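Local structure of putative TetR family transcriptional regulator (Streptomyces coelicolor A3, 3BQY) at residues 52-57 / 96-101; 80-85 / 190-195; 87-92 / 145-150. The protein probably binds DNA as a TetR-family transcriptional regulator, most likely a repressor. All blocks are in the same frame, centred on the assembly; numbering follows the deposited sequence.

Interaction 1 lies where the DNA-binding domain meets the C-terminal domain; interactions 2 and 3 lie within the C-terminal domain. Interaction 1 is buried and apolar, joining helix 46-57 to helix 94-99. Interaction 2, also buried, ties helix 73-89 to helix 188-206 by an aromatic side chain in the middle and a salt bridge at a less buried margin. Interaction 3 is only partly buried; it sits at the C-terminal part of the same helix 73-89, where backbone carbonyls are held by an amide side chain from helix 126-151. Interactions 2 and 3 are coupled by the salt bridge between R85 and E147, and interactions 1 and 3 by packing of F98 on L88. All three reach the second subunit.

Interaction 1. Residues 52-57 / 96-101; sequences AMAEHM and RVFAGT
The junction between the N-terminal DNA-binding domain and the regulatory core of this TetR-family protein is made by helix 46-57, which follows the predicted helix-turn-helix, and by helix 94-99. At A54 the two backbones come very close: its CA lies 4.9 Å from F98 CA. A methyl group suits such a place, since a longer side chain would meet backbone; A54 CB rests 4.0 Å from F98 CA and 4.1 Å from T101 CB, with the F98 ring standing obliquely beside it. V97 packs next to A54. Its CG1 is anti to the backbone N (chi1 177°) and lies 4.2 Å from M53 CB. M57, a selenomethionine, runs out extended beyond CG and crosses V97 at about a right angle, so that its terminal methyl CE rests against the branch point, 3.8 Å from V97 CB. M57's unbranched, flexible chain can reach V97 from a turn further along its helix. M53 and M57 also pack on L15 of helix 4-18, while F98 touches P158 of the second subunit. Apolar packing between the helix that leaves the DNA-binding domain and a short core helix is characteristic of the interdomain interface of the TetR fold.

Interaction 2. Residues 80-85 / 190-195; sequences LARALR and AHFEFG. With PO4 (phosphate ion), chain C.
Within the helical regulatory core of the TetR fold, helix 73-89 and helix 188-206 run roughly antiparallel, their short segments at 146° with axes 11.4 Å apart. F192 spans this wide spacing. With CG anti to the backbone N, its ring reaches across until CZ lies 4.0 Å from A81 CB, where a small alanine leaves room for the aromatic tip. R85 comes from the other helix, tip to tip with F192: its extended chain sets R85 CD over the centre of one ring face, a CH-pi contact 3.4 Å from the F192 ring centroid. R85's guanidinium, 19° from parallel with the ring, has passed beyond its centre to lie over F192 CB; its NH2 pairs with E147. R82, by contrast, brings CG to the ring edge and then grips E193 side-on. R82 NE donates to the syn lone pair of E193 OE2 at 2.6 Å, and R82 NH2 reaches E193 OE1 at 2.9 Å from above the carboxylate plane. The bend at chi2 of E193 (-60°) turns its carboxylate to receive both nitrogens, while R82 NH1 pairs with E75. H191 NE2 makes a weak bond to a phosphate ion (probably from the crystallisation liquor) that R131 of the second subunit also holds. A single phenylalanine ring flanked by a two-nitrogen salt bridge thus joins two roughly antiparallel helices of the TetR-family C-terminal domain.

Interaction 3. Residues 87-92 / 145-150; sequences ALLAHR and LEEQAA
L89 lays its isopropyl end over the carboxylate of E147, crossing it at about a right angle, with L89 CD2 3.7 Å from E147 CD. In the C-terminal domain of this TetR-type fold, the contact joins the C-terminal part of helix 73-89 and the chain leading on to helix 94-99 to helix 126-151. E147 reaches there with an extended chain, CG anti to the backbone N (chi1 171°), and its OE1 is engaged by R85 in a salt bridge, so leucine methyls cover a carboxylate that is already paired. L89 CD2 also meets the aliphatic part of Q148, 3.8 Å from its CG. Beyond CG, the extended Q148 carries its amide to the C-terminal part of helix 73-89, where L88 O keeps just a weak backbone bond, from H91 N, within this segment. Q148 NE2 donates to L88 O at 3.0 Å, approaching from above the carbonyl plane, and makes a weak bond to H91 O. On the other branch, Q148 OE1 accepts from A95 N, in the first turn of helix 94-99. Glutamine suits the site because one flat group offers a donor to the L88 and H91 carbonyls where the chain leaves helix 73-89 and an acceptor to an N-H at the start of the next. An alanine here removes the amide that binds L88 O, H91 O and A95 N, and would probably loosen the connection between the two helices. A water is a third acceptor for the two hydrogens of Q148 NE2, and it donates to L89 O, 2.7 Å from that oxygen.

Interaction 1. Residues 52-57 / 96-101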
loop_
_atom_site.group_PDB
_atom_site.type_symbol
_atom_site.label_atom_id
_atom_site.label_comp_id
_atom_site.label_asym_id
_atom_site.label_seq_id
_atom_site.Cartn_x
_atom_site.Cartn_y
_atom_site.Cartn_z
ATOM N N ALA A 52 12.736 -13.043 -5.307
ATOM C CA ALA A 52 13.861 -13.477 -4.470
ATOM C C ALA A 52 14.413 -12.341 -3.584
ATOM O O ALA A 52 14.747 -12.566 -2.410
ATOM C CB ALA A 52 14.982 -14.120 -5.341
HETATM N N MSE A 53 14.459 -11.131 -4.138
HETATM C CA MSE A 53 14.838 -9.936 -3.398
HETATM C C MSE A 53 13.891 -9.666 -2.229
HETATM O O MSE A 53 14.347 -9.450 -1.097
HETATM C CB MSE A 53 14.902 -8.730 -4.336
HETATM C CG MSE A 53 16.122 -8.782 -5.301
HETATM SE SE MSE A 53 15.869 -7.551 -6.803
HETATM C CE MSE A 53 16.186 -5.920 -5.801
ATOM N N ALA A 54 12.595 -9.719 -2.508
ATOM C CA ALA A 54 11.574 -9.457 -1.498
ATOM C C ALA A 54 11.702 -10.497 -0.361
ATOM O O ALA A 54 11.660 -10.150 0.819
ATOM C CB ALA A 54 10.190 -9.524 -2.142
ATOM N N GLU A 55 11.897 -11.761 -0.727
ATOM C CA GLU A 55 12.010 -12.847 0.248
ATOM C C GLU A 55 13.268 -12.648 1.118
ATOM O O GLU A 55 13.208 -12.806 2.328
ATOM C CB GLU A 55 11.960 -14.213 -0.465
ATOM C CG GLU A 55 12.426 -15.389 0.349
ATOM C CD GLU A 55 11.414 -15.839 1.407
ATOM O OE1 GLU A 55 10.306 -15.266 1.516
ATOM O OE2 GLU A 55 11.762 -16.771 2.153
ATOM N N HIS A 56 14.383 -12.239 0.510
ATOM C CA HIS A 56 15.597 -11.921 1.256
ATOM C C HIS A 56 15.465 -10.706 2.199
ATOM O O HIS A 56 15.985 -10.729 3.335
ATOM C CB HIS A 56 16.769 -11.702 0.295
ATOM C CG HIS A 56 18.081 -11.552 0.996
ATOM N ND1 HIS A 56 18.696 -10.332 1.182
ATOM C CD2 HIS A 56 18.880 -12.473 1.585
ATOM C CE1 HIS A 56 19.835 -10.510 1.829
ATOM N NE2 HIS A 56 19.965 -11.798 2.092
HETATM N N MSE A 57 14.773 -9.650 1.746
HETATM C CA MSE A 57 14.580 -8.442 2.548
HETATM C C MSE A 57 13.920 -8.753 3.877
HETATM O O MSE A 57 14.231 -8.105 4.874
HETATM C CB MSE A 57 13.673 -7.416 1.815
HETATM C CG MSE A 57 14.339 -6.793 0.628
HETATM SE SE MSE A 57 12.982 -5.578 -0.159
HETATM C CE MSE A 57 13.991 -5.172 -1.734
ATOM N N ARG A 96 7.802 -1.285 -2.616
ATOM C CA ARG A 96 7.358 -1.564 -3.995
ATOM C C ARG A 96 7.773 -2.957 -4.414
ATOM O O ARG A 96 6.998 -3.687 -5.042
ATOM C CB ARG A 96 7.941 -0.541 -4.984
ATOM C CG ARG A 96 7.284 0.834 -4.868
ATOM C CD ARG A 96 7.901 1.882 -5.815
ATOM N NE ARG A 96 7.871 1.463 -7.213
ATOM C CZ ARG A 96 8.647 1.996 -8.159
ATOM N NH1 ARG A 96 9.504 2.962 -7.857
ATOM N NH2 ARG A 96 8.576 1.550 -9.401
ATOM N N VAL A 97 9.011 -3.341 -4.075
ATOM C CA VAL A 97 9.483 -4.675 -4.420
ATOM C C VAL A 97 8.657 -5.740 -3.677
ATOM O O VAL A 97 8.226 -6.729 -4.272
ATOM C CB VAL A 97 10.999 -4.847 -4.125
ATOM C CG1 VAL A 97 11.466 -6.284 -4.411
ATOM C CG2 VAL A 97 11.855 -3.818 -4.948
ATOM N N PHE A 98 8.476 -5.555 -2.374
ATOM C CA PHE A 98 7.701 -6.507 -1.567
ATOM C C PHE A 98 6.231 -6.583 -2.021
ATOM O O PHE A 98 5.707 -7.684 -2.226
ATOM C CB PHE A 98 7.782 -6.106 -0.091
ATOM C CG PHE A 98 7.122 -7.081 0.844
ATOM C CD1 PHE A 98 7.725 -8.298 1.132
ATOM C CD2 PHE A 98 5.866 -6.780 1.416
ATOM C CE1 PHE A 98 7.115 -9.227 1.998
ATOM C CE2 PHE A 98 5.258 -7.688 2.289
ATOM C CZ PHE A 98 5.876 -8.915 2.566
ATOM N N ALA A 99 5.606 -5.421 -2.202
ATOM C CA ALA A 99 4.189 -5.329 -2.589
ATOM C C ALA A 99 3.918 -6.018 -3.930
ATOM O O ALA A 99 2.885 -6.690 -4.092
ATOM C CB ALA A 99 3.719 -3.873 -2.626
ATOM N N GLY A 100 4.855 -5.893 -4.867
ATOM C CA GLY A 100 4.699 -6.503 -6.189
ATOM C C GLY A 100 5.164 -7.946 -6.379
ATOM O O GLY A 100 5.252 -8.398 -7.525
ATOM N N THR A 101 5.450 -8.678 -5.299
ATOM C CA THR A 101 6.090 -10.015 -5.407
ATOM C C THR A 101 5.152 -11.121 -5.950
ATOM O O THR A 101 3.941 -11.056 -5.722
ATOM C CB THR A 101 6.690 -10.486 -4.066
ATOM O OG1 THR A 101 7.460 -11.680 -4.285
ATOM C CG2 THR A 101 5.589 -10.820 -3.054
#

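Interaction 2. Residues 80-85 / 190-195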
loop_
_atom_site.group_PDB
_atom_site.type_symbol
_atom_site.label_atom_id
_atom_site.label_comp_id
_atom_site.label_asym_id
_atom_site.label_seq_id
_atom_site.Cartn_x
_atom_site.Cartn_y
_atom_site.Cartn_z
ATOM N N LEU A 80 6.377 -7.293 15.261
ATOM C CA LEU A 80 6.334 -7.899 13.920
ATOM C C LEU A 80 6.063 -6.863 12.828
ATOM O O LEU A 80 6.726 -6.878 11.785
ATOM C CB LEU A 80 5.267 -8.984 13.857
ATOM C CG LEU A 80 5.626 -10.323 14.517
ATOM C CD1 LEU A 80 4.337 -11.099 14.675
ATOM C CD2 LEU A 80 6.639 -11.126 13.643
ATOM N N ALA A 81 5.060 -6.010 13.035
ATOM C CA ALA A 81 4.733 -4.959 12.062
ATOM C C ALA A 81 5.886 -3.978 11.930
ATOM O O ALA A 81 6.276 -3.613 10.822
ATOM C CB ALA A 81 3.452 -4.201 12.488
ATOM N N ARG A 82 6.451 -3.553 13.055
ATOM C CA ARG A 82 7.621 -2.667 12.998
ATOM C C ARG A 82 8.817 -3.270 12.252
ATOM O O ARG A 82 9.524 -2.577 11.515
ATOM C CB ARG A 82 8.106 -2.329 14.413
ATOM C CG ARG A 82 7.268 -1.358 15.141
ATOM C CD ARG A 82 7.924 -0.980 16.479
ATOM N NE ARG A 82 6.862 -0.454 17.302
ATOM C CZ ARG A 82 6.458 -0.956 18.444
ATOM N NH1 ARG A 82 7.079 -2.005 18.987
ATOM N NH2 ARG A 82 5.474 -0.342 19.082
ATOM N N ALA A 83 9.074 -4.552 12.489
ATOM C CA ALA A 83 10.198 -5.225 11.854
ATOM C C ALA A 83 9.951 -5.344 10.368
ATOM O O ALA A 83 10.882 -5.197 9.583
ATOM C CB ALA A 83 10.428 -6.621 12.457
ATOM N N LEU A 84 8.702 -5.580 9.967
ATOM C CA LEU A 84 8.389 -5.605 8.535
ATOM C C LEU A 84 8.653 -4.226 7.903
ATOM O O LEU A 84 9.319 -4.119 6.863
ATOM C CB LEU A 84 6.923 -6.049 8.303
ATOM C CG LEU A 84 6.454 -5.950 6.816
ATOM C CD1 LEU A 84 7.310 -6.816 5.873
ATOM C CD2 LEU A 84 4.958 -6.316 6.651
ATOM N N ARG A 85 8.124 -3.171 8.515
ATOM C CA ARG A 85 8.410 -1.815 8.066
ATOM C C ARG A 85 9.921 -1.544 7.951
ATOM O O ARG A 85 10.388 -1.005 6.950
ATOM C CB ARG A 85 7.747 -0.794 8.997
ATOM C CG ARG A 85 8.063 0.630 8.620
ATOM C CD ARG A 85 7.307 1.618 9.499
ATOM N NE ARG A 85 7.726 2.996 9.251
ATOM C CZ ARG A 85 8.613 3.658 9.980
ATOM N NH1 ARG A 85 9.157 3.080 11.036
ATOM N NH2 ARG A 85 8.955 4.904 9.663
ATOM N N ALA A 190 6.364 8.161 13.916
ATOM C CA ALA A 190 5.204 8.544 14.732
ATOM C C ALA A 190 3.871 8.244 14.030
ATOM O O ALA A 190 2.939 7.729 14.666
ATOM C CB ALA A 190 5.280 10.036 15.141
ATOM N N HIS A 191 3.781 8.536 12.728
ATOM C CA HIS A 191 2.562 8.219 11.964
ATOM C C HIS A 191 2.302 6.705 11.966
ATOM O O HIS A 191 1.179 6.256 12.199
ATOM C CB HIS A 191 2.670 8.743 10.528
ATOM C CG HIS A 191 2.665 10.233 10.443
ATOM N ND1 HIS A 191 2.934 10.919 9.282
ATOM C CD2 HIS A 191 2.486 11.173 11.400
ATOM C CE1 HIS A 191 2.869 12.215 9.510
ATOM N NE2 HIS A 191 2.611 12.399 10.792
ATOM N N PHE A 192 3.355 5.931 11.734
ATOM C CA PHE A 192 3.251 4.487 11.717
ATOM C C PHE A 192 2.770 3.945 13.066
ATOM O O PHE A 192 1.853 3.119 13.133
ATOM C CB PHE A 192 4.595 3.850 11.355
ATOM C CG PHE A 192 4.548 2.347 11.350
ATOM C CD1 PHE A 192 3.800 1.661 10.389
ATOM C CD2 PHE A 192 5.230 1.618 12.324
ATOM C CE1 PHE A 192 3.750 0.245 10.387
ATOM C CE2 PHE A 192 5.181 0.222 12.330
ATOM C CZ PHE A 192 4.453 -0.466 11.374
ATOM N N GLU A 193 3.400 4.410 14.142
ATOM C CA GLU A 193 3.034 3.973 15.478
ATOM C C GLU A 193 1.558 4.297 15.789
ATOM O O GLU A 193 0.871 3.508 16.451
ATOM C CB GLU A 193 3.974 4.587 16.527
ATOM C CG GLU A 193 5.411 4.017 16.486
ATOM C CD GLU A 193 5.466 2.487 16.734
ATOM O OE1 GLU A 193 4.683 1.971 17.558
ATOM O OE2 GLU A 193 6.304 1.816 16.104
ATOM N N PHE A 194 1.084 5.460 15.329
ATOM C CA PHE A 194 -0.295 5.864 15.563
ATOM C C PHE A 194 -1.246 4.887 14.871
ATOM O O PHE A 194 -2.244 4.462 15.463
ATOM C CB PHE A 194 -0.529 7.293 15.059
ATOM C CG PHE A 194 -1.922 7.782 15.279
ATOM C CD1 PHE A 194 -2.299 8.331 16.514
ATOM C CD2 PHE A 194 -2.879 7.661 14.276
ATOM C CE1 PHE A 194 -3.609 8.795 16.716
ATOM C CE2 PHE A 194 -4.178 8.121 14.471
ATOM C CZ PHE A 194 -4.545 8.690 15.683
ATOM N N GLY A 195 -0.970 4.576 13.605
ATOM C CA GLY A 195 -1.838 3.661 12.844
ATOM C C GLY A 195 -1.824 2.265 13.437
ATOM O O GLY A 195 -2.860 1.612 13.541
HETATM P P PO4 C . 3.189 13.865 14.079
HETATM O O1 PO4 C . 4.550 13.846 14.735
HETATM O O2 PO4 C . 2.889 12.471 13.571
HETATM O O3 PO4 C . 2.128 14.267 15.072
HETATM O O4 PO4 C . 3.217 14.828 12.937
#

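Interaction 3. Residues 87-92 / 145-150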
loop_
_atom_site.group_PDB
_atom_site.type_symbol
_atom_site.label_atom_id
_atom_site.label_comp_id
_atom_site.label_asym_id
_atom_site.label_seq_id
_atom_site.Cartn_x
_atom_site.Cartn_y
_atom_site.Cartn_z
ATOM N N ALA A 87 12.398 -3.636 7.640
ATOM C CA ALA A 87 13.024 -4.459 6.602
ATOM C C ALA A 87 12.774 -3.836 5.230
ATOM O O ALA A 87 13.647 -3.873 4.378
ATOM C CB ALA A 87 12.491 -5.883 6.643
ATOM N N LEU A 88 11.594 -3.245 5.014
ATOM C CA LEU A 88 11.319 -2.624 3.721
ATOM C C LEU A 88 12.003 -1.268 3.578
ATOM O O LEU A 88 12.428 -0.908 2.475
ATOM C CB LEU A 88 9.808 -2.451 3.523
ATOM C CG LEU A 88 9.006 -3.759 3.617
ATOM C CD1 LEU A 88 7.517 -3.435 3.353
ATOM C CD2 LEU A 88 9.557 -4.857 2.673
ATOM N N LEU A 89 12.086 -0.504 4.678
ATOM C CA LEU A 89 12.786 0.798 4.670
ATOM C C LEU A 89 14.297 0.664 4.480
ATOM O O LEU A 89 14.959 1.631 4.088
ATOM C CB LEU A 89 12.514 1.566 5.985
ATOM C CG LEU A 89 11.096 2.154 6.163
ATOM C CD1 LEU A 89 11.024 2.785 7.536
ATOM C CD2 LEU A 89 10.760 3.163 5.064
ATOM N N ALA A 90 14.835 -0.521 4.757
ATOM C CA ALA A 90 16.286 -0.777 4.659
ATOM C C ALA A 90 16.765 -0.742 3.207
ATOM O O ALA A 90 17.960 -0.672 2.960
ATOM C CB ALA A 90 16.657 -2.090 5.315
ATOM N N HIS A 91 15.833 -0.780 2.263
ATOM C CA HIS A 91 16.163 -0.764 0.821
ATOM C C HIS A 91 15.345 0.281 0.118
ATOM O O HIS A 91 14.126 0.384 0.334
ATOM C CB HIS A 91 15.879 -2.145 0.206
ATOM C CG HIS A 91 16.536 -3.262 0.951
ATOM N ND1 HIS A 91 17.825 -3.660 0.698
ATOM C CD2 HIS A 91 16.109 -4.010 1.994
ATOM C CE1 HIS A 91 18.159 -4.626 1.531
ATOM N NE2 HIS A 91 17.130 -4.861 2.325
ATOM N N ARG A 92 16.001 1.049 -0.750
ATOM C CA ARG A 92 15.326 2.012 -1.583
ATOM C C ARG A 92 14.238 1.309 -2.401
ATOM O O ARG A 92 14.499 0.257 -2.986
ATOM C CB ARG A 92 16.347 2.630 -2.537
ATOM C CG ARG A 92 15.811 3.778 -3.328
ATOM C CD ARG A 92 16.964 4.381 -4.124
ATOM N NE ARG A 92 16.442 5.311 -5.108
ATOM C CZ ARG A 92 17.198 6.103 -5.871
ATOM N NH1 ARG A 92 18.518 6.093 -5.759
ATOM N NH2 ARG A 92 16.613 6.910 -6.734
ATOM N N LEU A 145 5.096 2.145 1.571
ATOM C CA LEU A 145 5.077 2.599 0.173
ATOM C C LEU A 145 4.993 4.102 0.078
ATOM O O LEU A 145 5.743 4.751 -0.679
ATOM C CB LEU A 145 3.863 2.018 -0.560
ATOM C CG LEU A 145 3.926 0.614 -1.114
ATOM C CD1 LEU A 145 2.521 0.218 -1.483
ATOM C CD2 LEU A 145 4.828 0.595 -2.359
ATOM N N GLU A 146 4.064 4.673 0.835
ATOM C CA GLU A 146 3.873 6.124 0.801
ATOM C C GLU A 146 5.001 6.902 1.477
ATOM O O GLU A 146 5.389 7.969 1.006
ATOM C CB GLU A 146 2.491 6.509 1.326
ATOM C CG GLU A 146 1.337 5.783 0.532
ATOM C CD GLU A 146 1.162 6.226 -0.960
ATOM O OE1 GLU A 146 2.145 6.637 -1.639
ATOM O OE2 GLU A 146 0.010 6.153 -1.453
ATOM N N GLU A 147 5.568 6.344 2.547
ATOM C CA GLU A 147 6.761 6.940 3.171
ATOM C C GLU A 147 7.924 6.969 2.178
ATOM O O GLU A 147 8.609 8.007 2.024
ATOM C CB GLU A 147 7.171 6.162 4.437
ATOM C CG GLU A 147 8.537 6.620 4.974
ATOM C CD GLU A 147 8.888 6.039 6.346
ATOM O OE1 GLU A 147 8.072 5.322 6.953
ATOM O OE2 GLU A 147 10.001 6.338 6.812
ATOM N N GLN A 148 8.149 5.851 1.479
ATOM C CA GLN A 148 9.248 5.799 0.506
ATOM C C GLN A 148 9.022 6.691 -0.722
ATOM O O GLN A 148 9.976 7.298 -1.239
ATOM C CB GLN A 148 9.602 4.359 0.126
ATOM C CG GLN A 148 10.287 3.668 1.311
ATOM C CD GLN A 148 10.649 2.237 1.048
ATOM O OE1 GLN A 148 9.843 1.471 0.518
ATOM N NE2 GLN A 148 11.857 1.848 1.460
ATOM N N ALA A 149 7.779 6.787 -1.169
ATOM C CA ALA A 149 7.428 7.703 -2.258
ATOM C C ALA A 149 7.789 9.151 -1.912
ATOM O O ALA A 149 8.240 9.913 -2.786
ATOM C CB ALA A 149 5.957 7.588 -2.603
ATOM N N ALA A 150 7.574 9.525 -0.652
ATOM C CA ALA A 150 7.831 10.876 -0.153
ATOM C C ALA A 150 9.314 11.180 -0.053
ATOM O O ALA A 150 9.720 12.332 -0.256
ATOM C CB ALA A 150 7.178 11.085 1.189
HETATM O O HOH W 1 13.787 3.716 2.745
#